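Local structure of bacterial leucyl aminopeptidase (Legionella pneumophila, 6ESL) at the interface of chains A and B. The protein is a secreted aminopeptidase of the M28 zinc-peptidase family, which removes N-terminal residues from peptides and contributes to nutrient acquisition during intracellular infection of amoebas. Sequence-based numbering; all coordinates share one arbitrary frame. Chains: chain A/B, Bacterial leucyl aminopeptidase.

The interface of chains A and B. Residues chain A 25, 27, 47, 73, 104-105; chain B 303, 331.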
# COMPACT_ATOMS: atom_id res chain seq x y z
N GLN A 25 -24.58 -8.82 4.15
CA GLN A 25 -23.30 -9.61 4.11
C GLN A 25 -22.48 -9.18 5.30
O GLN A 25 -22.21 -7.99 5.45
CB GLN A 25 -22.57 -9.45 2.86
CG GLN A 25 -21.42 -10.44 2.75
CD GLN A 25 -20.88 -10.64 1.36
OE1 GLN A 25 -19.66 -10.87 1.22
NE2 GLN A 25 -21.67 -10.43 0.35
N PRO A 27 -19.25 -10.15 8.09
CA PRO A 27 -18.08 -10.97 8.44
C PRO A 27 -18.38 -11.96 9.57
O PRO A 27 -19.15 -11.65 10.52
CB PRO A 27 -17.01 -9.96 8.93
CG PRO A 27 -17.55 -8.61 8.55
CD PRO A 27 -19.02 -8.71 8.36
N PHE A 47 -17.75 -15.06 5.65
CA PHE A 47 -19.01 -14.29 5.67
C PHE A 47 -20.25 -15.15 5.85
O PHE A 47 -20.32 -16.29 5.37
CB PHE A 47 -19.26 -13.47 4.37
CG PHE A 47 -18.21 -12.49 4.02
CD1 PHE A 47 -18.19 -11.24 4.62
CD2 PHE A 47 -17.25 -12.78 3.05
CE1 PHE A 47 -17.23 -10.31 4.30
CE2 PHE A 47 -16.26 -11.82 2.73
CZ PHE A 47 -16.27 -10.55 3.32
N VAL A 73 -22.37 -5.09 4.72
CA VAL A 73 -22.71 -4.53 3.43
C VAL A 73 -24.16 -5.01 3.15
O VAL A 73 -24.49 -6.19 3.28
CB VAL A 73 -21.77 -4.89 2.34
CG1 VAL A 73 -22.29 -4.50 0.94
CG2 VAL A 73 -20.40 -4.24 2.60
N GLY A 104 -12.74 -12.56 2.08
CA GLY A 104 -11.89 -11.37 2.38
C GLY A 104 -12.40 -10.35 3.42
O GLY A 104 -12.90 -9.22 3.02
N VAL A 105 -12.12 -10.61 4.69
CA VAL A 105 -12.45 -9.67 5.77
C VAL A 105 -11.13 -9.31 6.48
O VAL A 105 -10.43 -10.21 6.95
CB VAL A 105 -13.43 -10.28 6.78
CG1 VAL A 105 -13.74 -9.29 7.89
CG2 VAL A 105 -14.70 -10.73 6.08
N TYR B 303 -9.64 -2.27 1.72
CA TYR B 303 -10.67 -2.02 0.69
C TYR B 303 -10.40 -0.80 -0.16
O TYR B 303 -11.32 -0.11 -0.61
CB TYR B 303 -12.07 -2.03 1.30
CG TYR B 303 -12.24 -3.31 2.08
CD1 TYR B 303 -12.59 -4.51 1.44
CD2 TYR B 303 -12.02 -3.38 3.46
CE1 TYR B 303 -12.71 -5.68 2.15
CE2 TYR B 303 -12.19 -4.56 4.16
CZ TYR B 303 -12.50 -5.71 3.50
OH TYR B 303 -12.65 -6.85 4.25
N TYR B 331 -14.36 -4.52 6.91
CA TYR B 331 -15.33 -4.74 5.87
C TYR B 331 -16.50 -3.77 5.99
O TYR B 331 -16.97 -3.54 7.04
CB TYR B 331 -15.85 -6.17 5.96
CG TYR B 331 -16.87 -6.54 4.94
CD1 TYR B 331 -16.52 -6.77 3.64
CD2 TYR B 331 -18.17 -6.68 5.28
CE1 TYR B 331 -17.46 -7.12 2.70
CE2 TYR B 331 -19.11 -7.03 4.36
CZ TYR B 331 -18.75 -7.25 3.08
OH TYR B 331 -19.68 -7.60 2.19
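The phenol hydroxyl OH of B:Tyr303 donates a hydrogen bond to the backbone carbonyl O of A:Gly104 at 2.7 Å. The hydroxyl approaches the carbonyl oxygen at a bend, 127° at the oxygen and 28° off the plane of the carbonyl group; that oxygen in turn lies at the in-plane edge of the tyrosine ring. Beside this polar bond, B:Tyr331 inserts its side chain between residues of strands 21-27, 47-53 and 73-74 of chain A, and 75 Å² of its surface is hidden there. Its CG stands anti to the backbone N (chi1 -180°), which carries the ring away from its own loop into the partner. A:Phe47 brings its CE1-CZ edge down on one face at a slant, CE1 3.4 Å above the centre of the B:Tyr331 ring. The opposite face is met by A:Val73, whose CG2 lies 3.5 Å from CZ of B:Tyr331, towards the hydroxyl-bearing end. A:Pro27 packs beyond the CD2 edge, on the A:Phe47 side, with its CD 3.8 Å from CD2 of B:Tyr331. Contact on two faces and an edge should restrict rotation of the ring. B:Tyr331 belongs to the short segment bridged by the disulfide B:Cys329-B:Cys333, which probably steadies it. The two-fold relation repeats the exchange with chains reversed, consistent with a dimer, though the structure alone does not establish one in solution. At the CE2 edge, next to the hydroxyl-bearing carbon, the backbone O of A:Gln25 lies in plane, 3.4 Å from CE2 of B:Tyr331.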